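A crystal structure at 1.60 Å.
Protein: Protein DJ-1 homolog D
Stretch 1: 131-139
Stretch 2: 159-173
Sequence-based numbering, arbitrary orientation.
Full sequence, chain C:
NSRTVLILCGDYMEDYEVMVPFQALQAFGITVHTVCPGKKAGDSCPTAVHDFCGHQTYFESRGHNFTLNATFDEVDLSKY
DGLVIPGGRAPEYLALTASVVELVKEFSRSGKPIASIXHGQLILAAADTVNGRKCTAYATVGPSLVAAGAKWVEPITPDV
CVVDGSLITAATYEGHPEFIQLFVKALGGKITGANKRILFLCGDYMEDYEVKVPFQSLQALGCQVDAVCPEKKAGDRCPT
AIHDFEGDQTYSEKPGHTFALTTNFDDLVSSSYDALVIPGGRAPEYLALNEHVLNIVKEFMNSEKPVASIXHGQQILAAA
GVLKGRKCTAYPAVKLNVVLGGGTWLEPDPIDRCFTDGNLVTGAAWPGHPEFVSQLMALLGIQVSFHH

Stretch 1, residues 131-139: NGRKCTAYA
Stretch 2 (159-173) DVCVVDGSLITAATY

Stretch 2 is a β-hairpin, with strands 161-164 and 167-170 joined by a type II' turn from D164 to L167. R133 to Y138 lie across it in extended form, with strand character at K134 and C135; G132 has phi/psi 73/9. CA atoms pair K134 with D164 (5.6 Å), C135 with V162 (5.5 Å), T136 with T169 (5.8 Å) and A137 with A171 (4.1 Å). Stretch 1 thus runs from the turn toward the open end of the hairpin.

V160 O accepts a weak bond from A171 N (3.5 Å). V162 (chi1 t) points toward stretch 1. Its CG2 meets T136 CB and its CG1 meets C135 CA, both at 3.8 Å. V162 and T169 exchange backbone hydrogen bonds: V162 N to T169 O is 2.8 Å, and T169 N to V162 O is 2.9 Å.

D164 (phi/psi -144/102, chi1 t) is the main polar anchor. Its OD2 accepts a nearly straight hydrogen bond from K134 N (2.7 Å, 170°). Its OD1 forms a salt bridge with R133 NE (3.3 Å), at the guanidinium edge. One carboxylate thus holds two consecutive residues. R133 is m at chi1 and chi2. Water 1 donates to G132 O (2.7 Å) and D164 OD2 (2.8 Å).

G165 has phi/psi 64/-122, and its positive phi favours glycine. L167 (chi1 t, chi2 p) points toward stretch 1; its CB lies 3.6 Å from R133 NH2.

T169 (chi1 p) takes a hydrogen bond on OG1 from T136 N (3.0 Å, 170°), so a side chain, not backbone, receives this amide. Water 2 lies 2.8 Å from T169 OG1 and 2.9 Å from K134 O. T136 is t at chi1.

A170 points away, but its O receives a CA-H...O contact from A137 CA (3.6 Å), which needs only backbone atoms. A171 CB lies 3.5 Å from A137 O. T172 CG2 (chi1 p) is 3.9 Å from Y138 CD1, at the ring edge; Y138 has chi1 t.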

# COMPACT_ATOMS: atom_id res chain seq x y z
N ASN C 131 -23.37 -2.44 -33.18
CA ASN C 131 -23.70 -3.38 -34.23
C ASN C 131 -23.27 -2.85 -35.59
O ASN C 131 -23.75 -1.80 -36.03
CB ASN C 131 -25.21 -3.65 -34.24
CG ASN C 131 -25.57 -4.98 -34.87
OD1 ASN C 131 -24.91 -5.44 -35.81
ND2 ASN C 131 -26.64 -5.60 -34.38
N GLY C 132 -22.36 -3.56 -36.25
CA GLY C 132 -21.88 -3.15 -37.56
C GLY C 132 -20.95 -1.96 -37.56
O GLY C 132 -20.61 -1.43 -38.62
N ARG C 133 -20.52 -1.53 -36.38
CA ARG C 133 -19.63 -0.38 -36.25
C ARG C 133 -18.17 -0.80 -36.07
O ARG C 133 -17.87 -1.72 -35.31
CB ARG C 133 -20.04 0.47 -35.04
CG ARG C 133 -21.42 1.10 -35.15
CD ARG C 133 -21.37 2.36 -36.01
NE ARG C 133 -21.22 3.57 -35.21
CZ ARG C 133 -22.14 4.04 -34.38
NH1 ARG C 133 -23.29 3.39 -34.23
NH2 ARG C 133 -21.93 5.16 -33.71
N LYS C 134 -17.26 -0.13 -36.78
CA LYS C 134 -15.85 -0.44 -36.63
C LYS C 134 -15.38 0.21 -35.34
O LYS C 134 -15.68 1.37 -35.08
CB LYS C 134 -15.03 0.11 -37.80
CG LYS C 134 -15.24 -0.63 -39.11
CD LYS C 134 -14.25 -0.18 -40.17
CE LYS C 134 -12.82 -0.50 -39.77
NZ LYS C 134 -11.85 -0.14 -40.85
N CYS C 135 -14.67 -0.55 -34.52
CA CYS C 135 -14.18 -0.01 -33.26
C CYS C 135 -13.12 -0.89 -32.64
O CYS C 135 -13.02 -2.08 -32.96
CB CYS C 135 -15.35 0.15 -32.28
SG CYS C 135 -16.29 -1.37 -31.93
N THR C 136 -12.32 -0.30 -31.77
CA THR C 136 -11.29 -1.03 -31.04
C THR C 136 -11.61 -0.77 -29.57
O THR C 136 -12.58 -0.08 -29.26
CB THR C 136 -9.86 -0.52 -31.36
OG1 THR C 136 -8.90 -1.41 -30.77
CG2 THR C 136 -9.65 0.87 -30.80
N ALA C 137 -10.79 -1.32 -28.69
CA ALA C 137 -10.98 -1.15 -27.25
C ALA C 137 -9.85 -1.91 -26.59
O ALA C 137 -8.99 -2.46 -27.27
CB ALA C 137 -12.32 -1.73 -26.82
N TYR C 138 -9.84 -1.94 -25.26
CA TYR C 138 -8.81 -2.71 -24.60
C TYR C 138 -9.03 -4.12 -25.15
O TYR C 138 -10.18 -4.55 -25.32
CB TYR C 138 -8.99 -2.70 -23.08
CG TYR C 138 -7.78 -3.22 -22.35
CD1 TYR C 138 -6.58 -2.51 -22.36
CD2 TYR C 138 -7.82 -4.46 -21.70
CE1 TYR C 138 -5.44 -3.01 -21.73
CE2 TYR C 138 -6.69 -4.97 -21.07
CZ TYR C 138 -5.50 -4.24 -21.09
OH TYR C 138 -4.38 -4.74 -20.47
N ALA C 139 -7.95 -4.83 -25.45
CA ALA C 139 -8.06 -6.16 -26.05
C ALA C 139 -9.07 -7.12 -25.40
O ALA C 139 -9.76 -7.86 -26.10
CB ALA C 139 -6.68 -6.82 -26.11
N ASP C 159 -1.51 2.37 -28.67
CA ASP C 159 -1.98 3.69 -29.08
C ASP C 159 -3.00 3.69 -30.21
O ASP C 159 -3.39 4.76 -30.69
CB ASP C 159 -0.78 4.56 -29.47
CG ASP C 159 -0.10 4.11 -30.74
OD1 ASP C 159 -0.52 3.08 -31.32
OD2 ASP C 159 0.86 4.78 -31.17
N VAL C 160 -3.46 2.52 -30.63
CA VAL C 160 -4.42 2.43 -31.72
C VAL C 160 -5.76 3.12 -31.45
O VAL C 160 -6.34 2.98 -30.37
CB VAL C 160 -4.71 0.96 -32.11
CG1 VAL C 160 -5.84 0.89 -33.13
CG2 VAL C 160 -3.46 0.32 -32.70
N CYS C 161 -6.23 3.87 -32.44
CA CYS C 161 -7.52 4.56 -32.38
C CYS C 161 -8.29 4.20 -33.64
O CYS C 161 -7.70 4.03 -34.71
CB CYS C 161 -7.34 6.08 -32.33
SG CYS C 161 -6.68 6.72 -30.79
N VAL C 162 -9.61 4.07 -33.52
CA VAL C 162 -10.45 3.73 -34.66
C VAL C 162 -11.62 4.69 -34.70
O VAL C 162 -12.05 5.21 -33.67
CB VAL C 162 -10.98 2.28 -34.54
CG1 VAL C 162 -12.02 2.01 -35.61
CG2 VAL C 162 -9.83 1.29 -34.67
N VAL C 163 -12.13 4.94 -35.90
CA VAL C 163 -13.26 5.84 -36.06
C VAL C 163 -14.32 5.24 -36.97
O VAL C 163 -14.02 4.57 -37.96
CB VAL C 163 -12.82 7.20 -36.66
CG1 VAL C 163 -14.01 8.15 -36.71
CG2 VAL C 163 -11.70 7.79 -35.84
N ASP C 164 -15.58 5.46 -36.61
CA ASP C 164 -16.71 4.99 -37.40
C ASP C 164 -17.73 6.10 -37.26
O ASP C 164 -18.38 6.22 -36.23
CB ASP C 164 -17.27 3.68 -36.85
CG ASP C 164 -18.35 3.09 -37.75
OD1 ASP C 164 -19.40 3.74 -37.93
OD2 ASP C 164 -18.16 1.97 -38.27
N GLY C 165 -17.84 6.94 -38.29
CA GLY C 165 -18.77 8.05 -38.22
C GLY C 165 -18.28 8.97 -37.12
O GLY C 165 -17.15 9.44 -37.15
N SER C 166 -19.13 9.20 -36.12
CA SER C 166 -18.78 10.06 -35.01
C SER C 166 -18.33 9.25 -33.79
O SER C 166 -18.07 9.82 -32.73
CB SER C 166 -19.97 10.95 -34.63
OG SER C 166 -21.05 10.17 -34.14
N LEU C 167 -18.23 7.93 -33.93
CA LEU C 167 -17.80 7.07 -32.84
C LEU C 167 -16.29 6.88 -32.87
O LEU C 167 -15.74 6.26 -33.78
CB LEU C 167 -18.48 5.69 -32.92
CG LEU C 167 -17.97 4.66 -31.90
CD1 LEU C 167 -18.22 5.16 -30.48
CD2 LEU C 167 -18.65 3.32 -32.13
N ILE C 168 -15.62 7.43 -31.85
CA ILE C 168 -14.17 7.36 -31.75
C ILE C 168 -13.77 6.42 -30.61
O ILE C 168 -14.21 6.60 -29.47
CB ILE C 168 -13.60 8.77 -31.48
CG1 ILE C 168 -14.07 9.72 -32.58
CG2 ILE C 168 -12.08 8.73 -31.40
CD1 ILE C 168 -13.82 11.18 -32.29
N THR C 169 -12.95 5.42 -30.91
CA THR C 169 -12.53 4.48 -29.87
C THR C 169 -11.02 4.30 -29.78
O THR C 169 -10.31 4.39 -30.78
CB THR C 169 -13.17 3.10 -30.10
OG1 THR C 169 -12.92 2.66 -31.44
CG2 THR C 169 -14.68 3.17 -29.87
N ALA C 170 -10.54 4.06 -28.56
CA ALA C 170 -9.12 3.85 -28.30
C ALA C 170 -8.97 2.64 -27.38
O ALA C 170 -9.93 2.22 -26.73
CB ALA C 170 -8.50 5.09 -27.66
N ALA C 171 -7.76 2.09 -27.33
CA ALA C 171 -7.49 0.90 -26.53
C ALA C 171 -6.94 1.16 -25.13
O ALA C 171 -7.29 0.45 -24.18
CB ALA C 171 -6.54 -0.02 -27.29
N THR C 172 -6.07 2.16 -25.00
CA THR C 172 -5.46 2.50 -23.71
C THR C 172 -5.15 3.99 -23.66
O THR C 172 -5.26 4.69 -24.67
CB THR C 172 -4.11 1.76 -23.50
OG1 THR C 172 -3.13 2.31 -24.39
CG2 THR C 172 -4.26 0.28 -23.79
N TYR C 173 -4.75 4.49 -22.49
CA TYR C 173 -4.43 5.90 -22.36
C TYR C 173 -3.24 6.31 -23.22
O TYR C 173 -2.97 7.49 -23.39
CB TYR C 173 -4.21 6.28 -20.89
CG TYR C 173 -3.28 5.40 -20.08
CD1 TYR C 173 -1.91 5.33 -20.36
CD2 TYR C 173 -3.77 4.65 -19.01
CE1 TYR C 173 -1.05 4.54 -19.59
CE2 TYR C 173 -2.92 3.85 -18.24
CZ TYR C 173 -1.57 3.80 -18.53
OH TYR C 173 -0.75 3.00 -17.77
O HOH W 1 -19.15 0.25 -40.18
O HOH W 2 -14.78 3.46 -33.31